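Local coordinates for Lmo2184 protein (Listeria monocytogenes serovar 1/2a, PDB 5JOQ) that probably binds heme as the lipoprotein substrate-binding component of an ABC transporter, in keeping with a role in iron uptake at the cell membrane, at residues A[164-169]-A[286-290]; A[198-202]-A[215-221]; A[120-124]-A[185-191]; A[157-161]-A[280-284]. The contacts are given in a common frame with arbitrary orientation. Residue numbers count along the deposited sequence, not the author numbering.

Interaction 1 (A[164-169]-A[286-290])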
loop_
_atom_site.group_PDB
_atom_site.type_symbol
_atom_site.label_atom_id
_atom_site.label_comp_id
_atom_site.label_asym_id
_atom_site.label_seq_id
_atom_site.Cartn_x
_atom_site.Cartn_y
_atom_site.Cartn_z
ATOM N N LYS A 164 -0.008 -38.475 -2.564
ATOM C CA LYS A 164 0.124 -37.729 -3.804
ATOM C C LYS A 164 1.589 -37.532 -4.176
ATOM O O LYS A 164 2.475 -37.480 -3.316
ATOM C CB LYS A 164 -0.566 -36.370 -3.690
ATOM C CG LYS A 164 -2.093 -36.470 -3.517
ATOM C CD LYS A 164 -2.647 -35.066 -3.286
ATOM C CE LYS A 164 -3.999 -34.891 -3.968
ATOM N NZ LYS A 164 -5.047 -35.739 -3.395
ATOM N N LYS A 165 1.845 -37.424 -5.480
ATOM C CA LYS A 165 3.161 -37.003 -5.930
ATOM C C LYS A 165 3.349 -35.538 -5.583
ATOM O O LYS A 165 2.439 -34.724 -5.767
ATOM C CB LYS A 165 3.321 -37.222 -7.439
ATOM C CG LYS A 165 3.499 -38.681 -7.795
ATOM C CD LYS A 165 3.980 -38.852 -9.230
ATOM C CE LYS A 165 4.274 -40.319 -9.551
ATOM N NZ LYS A 165 4.878 -40.497 -10.912
ATOM N N LYS A 166 4.551 -35.195 -5.067
ATOM C CA LYS A 166 4.732 -33.885 -4.443
ATOM C C LYS A 166 5.428 -32.933 -5.397
ATOM O O LYS A 166 6.454 -33.302 -5.981
ATOM C CB LYS A 166 5.556 -34.020 -3.168
ATOM C CG LYS A 166 4.900 -34.992 -2.125
ATOM C CD LYS A 166 3.420 -34.630 -1.850
ATOM C CE LYS A 166 2.901 -35.342 -0.577
ATOM N NZ LYS A 166 2.948 -36.854 -0.663
ATOM N N PRO A 167 4.934 -31.716 -5.535
ATOM C CA PRO A 167 5.623 -30.740 -6.379
ATOM C C PRO A 167 6.746 -30.021 -5.625
ATOM O O PRO A 167 6.675 -29.924 -4.423
ATOM C CB PRO A 167 4.535 -29.724 -6.663
ATOM C CG PRO A 167 3.739 -29.716 -5.417
ATOM C CD PRO A 167 3.757 -31.115 -4.895
ATOM N N THR A 168 7.753 -29.526 -6.324
ATOM C CA THR A 168 8.794 -28.740 -5.695
ATOM C C THR A 168 8.239 -27.295 -5.712
ATOM O O THR A 168 7.581 -26.902 -6.657
ATOM C CB THR A 168 10.125 -28.827 -6.444
ATOM O OG1 THR A 168 9.913 -28.465 -7.800
ATOM C CG2 THR A 168 10.692 -30.242 -6.371
ATOM N N VAL A 169 8.506 -26.529 -4.669
ATOM C CA VAL A 169 7.989 -25.184 -4.556
ATOM C C VAL A 169 9.004 -24.112 -4.178
ATOM O O VAL A 169 9.838 -24.328 -3.338
ATOM C CB VAL A 169 6.869 -25.132 -3.484
ATOM C CG1 VAL A 169 6.213 -23.764 -3.423
ATOM C CG2 VAL A 169 5.860 -26.249 -3.683
ATOM N N MET A 286 -3.816 -25.127 -4.389
ATOM C CA MET A 286 -2.800 -24.588 -5.292
ATOM C C MET A 286 -1.754 -25.627 -5.664
ATOM O O MET A 286 -1.280 -25.649 -6.802
ATOM C CB MET A 286 -2.119 -23.393 -4.632
ATOM C CG MET A 286 -2.937 -22.115 -4.726
ATOM S SD MET A 286 -2.116 -20.736 -3.903
ATOM C CE MET A 286 -2.242 -21.197 -2.204
ATOM N N LEU A 287 -1.338 -26.462 -4.703
ATOM C CA LEU A 287 -0.247 -27.396 -4.968
ATOM C C LEU A 287 -0.680 -28.548 -5.859
ATOM O O LEU A 287 0.147 -29.101 -6.585
ATOM C CB LEU A 287 0.314 -27.949 -3.651
ATOM C CG LEU A 287 1.002 -26.923 -2.748
ATOM C CD1 LEU A 287 1.748 -27.664 -1.589
ATOM C CD2 LEU A 287 1.924 -26.045 -3.582
ATOM N N TYR A 288 -1.952 -28.948 -5.804
ATOM C CA TYR A 288 -2.403 -30.138 -6.533
ATOM C C TYR A 288 -3.524 -29.898 -7.534
ATOM O O TYR A 288 -3.665 -30.702 -8.460
ATOM C CB TYR A 288 -2.857 -31.238 -5.556
ATOM C CG TYR A 288 -1.774 -31.540 -4.549
ATOM C CD1 TYR A 288 -0.703 -32.368 -4.879
ATOM C CD2 TYR A 288 -1.804 -30.963 -3.284
ATOM C CE1 TYR A 288 0.325 -32.617 -3.976
ATOM C CE2 TYR A 288 -0.775 -31.183 -2.372
ATOM C CZ TYR A 288 0.282 -32.023 -2.719
ATOM O OH TYR A 288 1.317 -32.232 -1.819
ATOM N N ASP A 289 -4.344 -28.863 -7.356
ATOM C CA ASP A 289 -5.474 -28.635 -8.260
ATOM C C ASP A 289 -5.032 -28.051 -9.595
ATOM O O ASP A 289 -5.635 -28.361 -10.631
ATOM C CB ASP A 289 -6.516 -27.704 -7.625
ATOM C CG ASP A 289 -7.383 -28.400 -6.578
ATOM O OD1 ASP A 289 -6.993 -29.495 -6.102
ATOM O OD2 ASP A 289 -8.450 -27.842 -6.222
ATOM N N ASN A 290 -4.004 -27.202 -9.589
ATOM C CA ASN A 290 -3.509 -26.610 -10.827
ATOM C C ASN A 290 -4.572 -25.718 -11.473
ATOM O O ASN A 290 -4.760 -25.740 -12.690
ATOM C CB ASN A 290 -3.068 -27.705 -11.808
ATOM C CG ASN A 290 -2.060 -28.663 -11.200
ATOM O OD1 ASN A 290 -1.343 -28.310 -10.259
ATOM N ND2 ASN A 290 -2.000 -29.882 -11.733
#
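Nonpolar side chains meet where the chain entering strand 168-173 packs against the C-terminal end of helix 276-288, a contact that buries 283 Å². P167 lies against two consecutive residues: its CG is 4.2 Å from L287 CB and its CD 3.9 Å from Y288 CE1. Further along, V169 CG2 reaches L287 CD2 at 3.9 Å. V169 also touches L225, and L287 touches I223, so both side chains share a surface with strand 223-227.

The Y288 ring supplies a second kind of contact. K164 CD sits over one face, 3.8 Å from the centroid and 16° off the normal, a CH-pi arrangement. At the ring edge lie K165 O, 3.5 Å from Y288 CE1, and K166 CD, 3.2 Å from Y288 OH.

Two polar side-chain ends find partners outside the opposite segment: K166 NZ donates to K164 O at 2.8 Å, and Y288 OH is hydrogen-bonded to A195 O. With no hydrogen bond between the segments, the terminal helix is held against this part of the C-terminal lobe by shape and nonpolar surface, with the aliphatic part of K164 over the ring face and its charge, NZ 5.8 Å from the Y288 centroid, adding at most a weak cation-pi attraction.

Interaction 2 (A[198-202]-A[215-221])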
loop_
_atom_site.group_PDB
_atom_site.type_symbol
_atom_site.label_atom_id
_atom_site.label_comp_id
_atom_site.label_asym_id
_atom_site.label_seq_id
_atom_site.Cartn_x
_atom_site.Cartn_y
_atom_site.Cartn_z
ATOM N N GLU A 198 7.531 -29.722 -1.538
ATOM C CA GLU A 198 8.966 -29.840 -1.273
ATOM C C GLU A 198 9.661 -28.517 -1.613
ATOM O O GLU A 198 9.818 -28.176 -2.785
ATOM C CB GLU A 198 9.561 -30.990 -2.092
ATOM C CG GLU A 198 11.067 -31.106 -1.978
ATOM C CD GLU A 198 11.653 -32.179 -2.919
ATOM O OE1 GLU A 198 10.904 -33.093 -3.358
ATOM O OE2 GLU A 198 12.859 -32.094 -3.227
ATOM N N ASN A 199 10.103 -27.786 -0.586
ATOM C CA ASN A 199 10.743 -26.485 -0.792
ATOM C C ASN A 199 12.007 -26.707 -1.612
ATOM O O ASN A 199 12.766 -27.651 -1.350
ATOM C CB ASN A 199 11.082 -25.874 0.580
ATOM C CG ASN A 199 11.256 -24.358 0.527
ATOM O OD1 ASN A 199 11.964 -23.841 -0.336
ATOM N ND2 ASN A 199 10.592 -23.651 1.432
ATOM N N VAL A 200 12.244 -25.862 -2.622
ATOM C CA VAL A 200 13.498 -26.008 -3.355
ATOM C C VAL A 200 14.694 -25.659 -2.486
ATOM O O VAL A 200 15.818 -26.021 -2.838
ATOM C CB VAL A 200 13.558 -25.148 -4.643
ATOM C CG1 VAL A 200 12.636 -25.721 -5.697
ATOM C CG2 VAL A 200 13.251 -23.648 -4.349
ATOM N N ILE A 201 14.494 -24.931 -1.392
ATOM C CA ILE A 201 15.575 -24.562 -0.469
ATOM C C ILE A 201 15.590 -25.564 0.654
ATOM O O ILE A 201 14.557 -25.807 1.282
ATOM C CB ILE A 201 15.395 -23.138 0.106
ATOM C CG1 ILE A 201 15.361 -22.122 -1.007
ATOM C CG2 ILE A 201 16.556 -22.803 1.015
ATOM C CD1 ILE A 201 16.625 -22.154 -1.865
ATOM N N LYS A 202 16.753 -26.159 0.915
ATOM C CA LYS A 202 16.856 -27.173 1.944
ATOM C C LYS A 202 18.050 -26.896 2.832
ATOM O O LYS A 202 19.023 -26.265 2.423
ATOM C CB LYS A 202 16.992 -28.579 1.339
ATOM C CG LYS A 202 15.793 -28.979 0.523
ATOM C CD LYS A 202 15.987 -30.343 -0.112
ATOM C CE LYS A 202 14.842 -30.647 -1.095
ATOM N NZ LYS A 202 14.728 -29.631 -2.213
ATOM N N TYR A 215 20.654 -19.812 -9.366
ATOM C CA TYR A 215 20.534 -21.101 -8.686
ATOM C C TYR A 215 19.087 -21.579 -8.695
ATOM O O TYR A 215 18.793 -22.757 -8.977
ATOM C CB TYR A 215 21.060 -20.973 -7.234
ATOM C CG TYR A 215 20.668 -22.176 -6.392
ATOM C CD1 TYR A 215 21.376 -23.372 -6.469
ATOM C CD2 TYR A 215 19.545 -22.139 -5.593
ATOM C CE1 TYR A 215 20.985 -24.500 -5.710
ATOM C CE2 TYR A 215 19.151 -23.261 -4.837
ATOM C CZ TYR A 215 19.866 -24.432 -4.908
ATOM O OH TYR A 215 19.455 -25.529 -4.151
ATOM N N LEU A 216 18.159 -20.673 -8.372
ATOM C CA LEU A 216 16.748 -21.060 -8.291
ATOM C C LEU A 216 16.221 -21.479 -9.658
ATOM O O LEU A 216 15.446 -22.440 -9.769
ATOM C CB LEU A 216 15.918 -19.910 -7.727
ATOM C CG LEU A 216 16.227 -19.546 -6.243
ATOM C CD1 LEU A 216 15.522 -18.257 -5.859
ATOM C CD2 LEU A 216 15.770 -20.674 -5.263
ATOM N N GLN A 217 16.643 -20.785 -10.712
ATOM C CA GLN A 217 16.207 -21.180 -12.053
ATOM C C GLN A 217 16.676 -22.590 -12.386
ATOM O O GLN A 217 15.942 -23.384 -12.992
ATOM C CB GLN A 217 16.730 -20.184 -13.094
ATOM C CG GLN A 217 16.199 -20.522 -14.527
ATOM C CD GLN A 217 16.637 -19.486 -15.573
ATOM O OE1 GLN A 217 16.432 -18.296 -15.375
ATOM N NE2 GLN A 217 17.252 -19.934 -16.653
ATOM N N SER A 218 17.909 -22.910 -12.035
ATOM C CA SER A 218 18.418 -24.256 -12.281
ATOM C C SER A 218 17.670 -25.283 -11.427
ATOM O O SER A 218 17.431 -26.415 -11.866
ATOM C CB SER A 218 19.913 -24.292 -11.968
ATOM O OG SER A 218 20.454 -25.572 -12.170
ATOM N N ALA A 219 17.296 -24.915 -10.212
ATOM C CA ALA A 219 16.522 -25.849 -9.392
ATOM C C ALA A 219 15.157 -26.111 -10.022
ATOM O O ALA A 219 14.588 -27.204 -9.862
ATOM C CB ALA A 219 16.367 -25.316 -7.974
ATOM N N ASN A 220 14.615 -25.114 -10.713
ATOM C CA ASN A 220 13.423 -25.245 -11.549
ATOM C C ASN A 220 12.218 -25.678 -10.705
ATOM O O ASN A 220 11.743 -26.809 -10.860
ATOM C CB ASN A 220 13.709 -26.264 -12.668
ATOM C CG ASN A 220 12.653 -26.258 -13.775
ATOM O OD1 ASN A 220 11.955 -25.271 -13.993
ATOM N ND2 ASN A 220 12.563 -27.363 -14.509
ATOM N N PRO A 221 11.701 -24.845 -9.802
ATOM C CA PRO A 221 10.530 -25.272 -9.018
ATOM C C PRO A 221 9.340 -25.554 -9.925
ATOM O O PRO A 221 9.127 -24.877 -10.932
ATOM C CB PRO A 221 10.251 -24.082 -8.081
ATOM C CG PRO A 221 10.869 -22.870 -8.848
ATOM C CD PRO A 221 12.140 -23.474 -9.458
HETATM O O HOH W 1 18.926 -25.532 -1.110
#
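An Asx turn at the end of strand 198-199 marks this contact: N199 OD1 accepts a hydrogen bond from I201 N at 3.0 Å, with an angle of 164° at the hydrogen. Just after the strand, V200 keeps a backbone hydrogen bond to V169 and points its CA-to-CB bond toward helix 213-219 and the loop that leads on to strand 223-227, a parallel neighbour of strand 168-173 in the sheet of the C-terminal lobe.

V200 is the centre of the packing, with 88 Å² covered. Its CG1 is 3.7 Å from P221 CB, its CG2 4.0 Å from L216 CD2, and its CB 4.4 Å from A219 CB. I201 starts out sideways, yet its CD1 lies 3.8 Å from L216 CD2 and, at the ring edge, 4.1 Å from Y215 CE2. L170 of strand 168-173 also touches V200, L216 and P221. N220, with phi of 61°, leaves the helical conformation and brings P221 round to V200.

One water joins the two segments, accepting from K202 N at 3.0 Å and lying 3.1 Å from Y215 OH. K202 NZ stays within its own segment, bonding N199 O at 2.9 Å and forming a weak salt bridge with E198 OE2 at 3.3 Å. Direct contact is thus nonpolar, and the polar link runs through a single water at the margin.

Interaction 3 (A[120-124]-A[185-191])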
loop_
_atom_site.group_PDB
_atom_site.type_symbol
_atom_site.label_atom_id
_atom_site.label_comp_id
_atom_site.label_asym_id
_atom_site.label_seq_id
_atom_site.Cartn_x
_atom_site.Cartn_y
_atom_site.Cartn_z
ATOM N N PHE A 120 5.129 -17.688 16.639
ATOM C CA PHE A 120 4.146 -18.042 15.610
ATOM C C PHE A 120 4.806 -18.370 14.255
ATOM O O PHE A 120 4.213 -18.148 13.178
ATOM C CB PHE A 120 3.118 -16.913 15.477
ATOM C CG PHE A 120 2.104 -16.852 16.638
ATOM C CD1 PHE A 120 2.226 -17.688 17.750
ATOM C CD2 PHE A 120 1.044 -15.962 16.599
ATOM C CE1 PHE A 120 1.261 -17.656 18.807
ATOM C CE2 PHE A 120 0.096 -15.899 17.644
ATOM C CZ PHE A 120 0.195 -16.723 18.734
ATOM N N THR A 121 6.041 -18.881 14.280
ATOM C CA THR A 121 6.722 -19.186 13.017
ATOM C C THR A 121 6.329 -20.542 12.426
ATOM O O THR A 121 6.742 -20.833 11.307
ATOM C CB THR A 121 8.245 -19.137 13.191
ATOM O OG1 THR A 121 8.658 -20.054 14.237
ATOM C CG2 THR A 121 8.684 -17.688 13.588
ATOM N N SER A 122 5.572 -21.377 13.148
ATOM C CA SER A 122 4.977 -22.589 12.588
ATOM C C SER A 122 3.626 -22.817 13.260
ATOM O O SER A 122 3.327 -22.241 14.309
ATOM C CB SER A 122 5.891 -23.824 12.796
ATOM O OG SER A 122 6.049 -24.114 14.190
ATOM N N ILE A 123 2.807 -23.688 12.670
ATOM C CA ILE A 123 1.562 -24.043 13.356
ATOM C C ILE A 123 1.868 -24.750 14.672
ATOM O O ILE A 123 1.244 -24.468 15.696
ATOM C CB ILE A 123 0.664 -24.902 12.438
ATOM C CG1 ILE A 123 0.234 -24.072 11.187
ATOM C CG2 ILE A 123 -0.583 -25.436 13.218
ATOM C CD1 ILE A 123 -0.649 -24.883 10.204
ATOM N N ALA A 124 2.820 -25.690 14.660
ATOM C CA ALA A 124 3.150 -26.430 15.882
ATOM C C ALA A 124 3.619 -25.491 16.990
ATOM O O ALA A 124 3.263 -25.675 18.166
ATOM C CB ALA A 124 4.218 -27.481 15.587
ATOM N N HIS A 185 11.437 -22.749 7.734
ATOM C CA HIS A 185 11.453 -22.231 9.110
ATOM C C HIS A 185 10.518 -21.058 9.338
ATOM O O HIS A 185 10.361 -20.625 10.501
ATOM C CB HIS A 185 12.874 -21.819 9.542
ATOM C CG HIS A 185 13.868 -22.926 9.394
ATOM N ND1 HIS A 185 13.774 -24.109 10.095
ATOM C CD2 HIS A 185 14.957 -23.044 8.602
ATOM C CE1 HIS A 185 14.764 -24.913 9.740
ATOM N NE2 HIS A 185 15.509 -24.280 8.847
ATOM N N ALA A 186 9.905 -20.528 8.288
ATOM C CA ALA A 186 8.899 -19.481 8.410
ATOM C C ALA A 186 7.509 -20.079 8.219
ATOM O O ALA A 186 7.359 -21.174 7.680
ATOM C CB ALA A 186 9.140 -18.362 7.376
ATOM N N TYR A 187 6.484 -19.318 8.630
ATOM C CA TYR A 187 5.127 -19.875 8.670
ATOM C C TYR A 187 4.625 -20.295 7.287
ATOM O O TYR A 187 4.027 -21.367 7.132
ATOM C CB TYR A 187 4.182 -18.849 9.298
ATOM C CG TYR A 187 2.691 -19.150 9.091
ATOM C CD1 TYR A 187 2.112 -20.322 9.609
ATOM C CD2 TYR A 187 1.873 -18.251 8.412
ATOM C CE1 TYR A 187 0.755 -20.602 9.449
ATOM C CE2 TYR A 187 0.513 -18.506 8.250
ATOM C CZ TYR A 187 -0.038 -19.672 8.782
ATOM O OH TYR A 187 -1.370 -19.923 8.624
ATOM N N ILE A 188 4.826 -19.455 6.267
ATOM C CA ILE A 188 4.353 -19.864 4.948
ATOM C C ILE A 188 5.131 -21.088 4.478
ATOM O O ILE A 188 4.574 -21.958 3.809
ATOM C CB ILE A 188 4.465 -18.728 3.915
ATOM C CG1 ILE A 188 3.657 -17.491 4.343
ATOM C CG2 ILE A 188 4.022 -19.232 2.494
ATOM C CD1 ILE A 188 2.201 -17.726 4.407
ATOM N N GLY A 189 6.420 -21.188 4.811
ATOM C CA GLY A 189 7.148 -22.436 4.545
ATOM C C GLY A 189 6.558 -23.638 5.268
ATOM O O GLY A 189 6.534 -24.760 4.729
ATOM N N ASP A 190 6.102 -23.432 6.508
ATOM C CA ASP A 190 5.451 -24.513 7.243
ATOM C C ASP A 190 4.161 -24.965 6.545
ATOM O O ASP A 190 3.863 -26.163 6.486
ATOM C CB ASP A 190 5.164 -24.059 8.679
ATOM C CG ASP A 190 4.850 -25.211 9.598
ATOM O OD1 ASP A 190 5.594 -26.219 9.542
ATOM O OD2 ASP A 190 3.873 -25.139 10.358
ATOM N N LEU A 191 3.374 -24.019 6.013
ATOM C CA LEU A 191 2.148 -24.413 5.304
ATOM C C LEU A 191 2.471 -25.259 4.082
ATOM O O LEU A 191 1.811 -26.276 3.824
ATOM C CB LEU A 191 1.345 -23.172 4.877
ATOM C CG LEU A 191 0.792 -22.306 6.007
ATOM C CD1 LEU A 191 0.153 -21.075 5.342
ATOM C CD2 LEU A 191 -0.325 -23.092 6.718
HETATM O O HOH W 2 3.798 -26.980 12.261
#
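F120 opens the first segment with its backbone: F120 O is 3.9 Å from Y187 CB, while its ring packs on I44 and I47 of helix 42-50. T121 and Y187 have the nearest CA atoms across the segments, 4.7 Å apart. T121 O lies 3.1 Å from Y187 N, but the angle is too poor for a hydrogen bond. S122 is the N-cap of helix 123-136; its OG bonds S125 N, and its CB touches D190 OD2 at 3.4 Å. These residues follow strand 115-118 of the N-terminal sheet, whereas helix 187-194 belongs to the C-terminal half, so the contact bridges the two lobes of the binding-protein fold. I123 N donates to D190 OD2 at 2.9 Å and 163°, giving a first-turn amide of one helix a carboxylate from another. The I123 side chain packs CG1 on Y187 CE1 and CD1 on L191 CD2, each at 3.9 Å. A124 N donates to a water at 2.9 Å, which in turn donates to D190 OD2 at 2.6 Å.

Interaction 4 (A[157-161]-A[280-284])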
loop_
_atom_site.group_PDB
_atom_site.type_symbol
_atom_site.label_atom_id
_atom_site.label_comp_id
_atom_site.label_asym_id
_atom_site.label_seq_id
_atom_site.Cartn_x
_atom_site.Cartn_y
_atom_site.Cartn_z
ATOM N N VAL A 157 -5.568 -32.586 6.216
ATOM C CA VAL A 157 -4.766 -32.204 5.045
ATOM C C VAL A 157 -3.608 -33.172 4.873
ATOM O O VAL A 157 -3.369 -33.694 3.784
ATOM C CB VAL A 157 -4.275 -30.750 5.175
ATOM C CG1 VAL A 157 -3.351 -30.385 3.963
ATOM C CG2 VAL A 157 -5.489 -29.834 5.214
ATOM N N LYS A 158 -2.903 -33.471 5.962
ATOM C CA LYS A 158 -1.782 -34.404 5.866
ATOM C C LYS A 158 -2.226 -35.738 5.282
ATOM O O LYS A 158 -1.570 -36.290 4.394
ATOM C CB LYS A 158 -1.159 -34.605 7.255
ATOM C CG LYS A 158 -0.255 -33.460 7.728
ATOM C CD LYS A 158 0.107 -33.593 9.221
ATOM C CE LYS A 158 1.603 -33.563 9.554
ATOM N NZ LYS A 158 1.799 -33.490 11.095
ATOM N N SER A 159 -3.344 -36.268 5.760
ATOM C CA SER A 159 -3.864 -37.519 5.265
ATOM C C SER A 159 -4.223 -37.425 3.772
ATOM O O SER A 159 -3.918 -38.292 3.003
ATOM C CB SER A 159 -5.094 -37.917 6.079
ATOM O OG SER A 159 -5.724 -39.029 5.517
ATOM N N ASN A 160 -4.840 -36.326 3.384
ATOM C CA ASN A 160 -5.257 -36.098 2.017
ATOM C C ASN A 160 -4.095 -36.120 1.035
ATOM O O ASN A 160 -4.217 -36.651 -0.030
ATOM C CB ASN A 160 -5.860 -34.701 1.876
ATOM C CG ASN A 160 -7.276 -34.586 2.380
ATOM O OD1 ASN A 160 -7.929 -35.559 2.694
ATOM N ND2 ASN A 160 -7.753 -33.359 2.446
ATOM N N VAL A 161 -2.976 -35.517 1.395
ATOM C CA VAL A 161 -1.833 -35.440 0.497
ATOM C C VAL A 161 -0.761 -36.509 0.628
ATOM O O VAL A 161 0.158 -36.563 -0.149
ATOM C CB VAL A 161 -1.121 -34.090 0.700
ATOM C CG1 VAL A 161 -2.102 -32.950 0.593
ATOM C CG2 VAL A 161 -0.430 -34.055 2.045
ATOM N N LEU A 280 -4.198 -23.656 5.045
ATOM C CA LEU A 280 -3.670 -24.952 4.629
ATOM C C LEU A 280 -4.542 -25.589 3.548
ATOM O O LEU A 280 -4.032 -26.249 2.634
ATOM C CB LEU A 280 -3.552 -25.873 5.846
ATOM C CG LEU A 280 -2.734 -27.138 5.663
ATOM C CD1 LEU A 280 -1.317 -26.802 5.216
ATOM C CD2 LEU A 280 -2.734 -27.963 6.978
ATOM N N LYS A 281 -5.861 -25.416 3.631
ATOM C CA LYS A 281 -6.745 -25.988 2.616
ATOM C C LYS A 281 -6.581 -25.278 1.276
ATOM O O LYS A 281 -6.684 -25.904 0.207
ATOM C CB LYS A 281 -8.194 -25.880 3.072
ATOM C CG LYS A 281 -8.563 -26.769 4.247
ATOM C CD LYS A 281 -10.010 -26.520 4.748
ATOM C CE LYS A 281 -10.187 -27.031 6.199
ATOM N NZ LYS A 281 -11.162 -26.237 7.027
ATOM N N GLU A 282 -6.417 -23.954 1.311
ATOM C CA GLU A 282 -6.149 -23.216 0.080
ATOM C C GLU A 282 -4.785 -23.616 -0.494
ATOM O O GLU A 282 -4.631 -23.757 -1.717
ATOM C CB GLU A 282 -6.245 -21.714 0.372
ATOM C CG GLU A 282 -6.421 -20.837 -0.820
ATOM C CD GLU A 282 -7.622 -21.260 -1.656
ATOM O OE1 GLU A 282 -8.710 -21.587 -1.093
ATOM O OE2 GLU A 282 -7.432 -21.317 -2.882
ATOM N N MET A 283 -3.801 -23.876 0.378
ATOM C CA MET A 283 -2.493 -24.327 -0.091
ATOM C C MET A 283 -2.607 -25.652 -0.818
ATOM O O MET A 283 -1.999 -25.846 -1.877
ATOM C CB MET A 283 -1.517 -24.439 1.090
ATOM C CG MET A 283 -0.103 -24.823 0.669
ATOM S SD MET A 283 0.732 -23.580 -0.317
ATOM C CE MET A 283 0.901 -22.198 0.851
ATOM N N GLU A 284 -3.406 -26.571 -0.277
ATOM C CA GLU A 284 -3.578 -27.871 -0.913
ATOM C C GLU A 284 -4.184 -27.718 -2.305
ATOM O O GLU A 284 -3.792 -28.427 -3.237
ATOM C CB GLU A 284 -4.434 -28.777 -0.018
ATOM C CG GLU A 284 -4.560 -30.171 -0.546
ATOM C CD GLU A 284 -5.577 -31.025 0.220
ATOM O OE1 GLU A 284 -6.033 -30.629 1.330
ATOM O OE2 GLU A 284 -5.917 -32.100 -0.325
#
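V157, with chi1 at 177° (t), points toward helix 276-288 and has 85 Å² covered. Its CB meets L280 CD2 at 3.7 Å, its CG2 reaches K281 CG at 4.4 Å, and its CG1 comes within 3.8 Å of E284 OE1. L280, in the conformer given here, adopts tp and also touches L191 and L194 of helix 187-194. The two short segments run almost parallel, 13° apart, with their axes 11.0 Å from each other. Segment 157-161 is the end of the long helix 140-161, which spans the two lobes as in other binding proteins of this family, here flanked by the C-terminal helix. A gap of that width is crossed by E284, whose chi1 and chi2 are both t: the extended chain carries its carboxylate across to the other helix. V161, in m, receives the aliphatic part, its CG1 3.9 Å from E284 CG. N160, also m, has CB 3.4 Å from E284 OE2 and donates from ND2 to E284 OE1 in a weak hydrogen bond of 3.4 Å, while N160 OD1 is bonded by Q156 NE2. K281, m at chi1 and t at chi2 and chi3, starts sideways and meets V157 through CG, its NZ making no contact with 157-161.

Followed from the N terminus, the chain first closes a loop at interaction 3, when 185-191 returns to 120-124 and ties the N-terminal lobe to helix 187-194. Within that loop, 157-161 and 164-169 open interactions 4 and 1, which join helix 140-161 and the start of strand 168-173 to the C-terminal helix 276-288; both cross interaction 3, and they cross each other. Interaction 2, a short closure in series after interaction 3 and enclosed by both long loops, joins strand 198-199 to helix 213-219. Interactions 1 and 2 meet in the sheet, where V169 N lies 2.8 Å from E198 O; interactions 3 and 4 touch where L191 O lies 3.5 Å from L280 CD1.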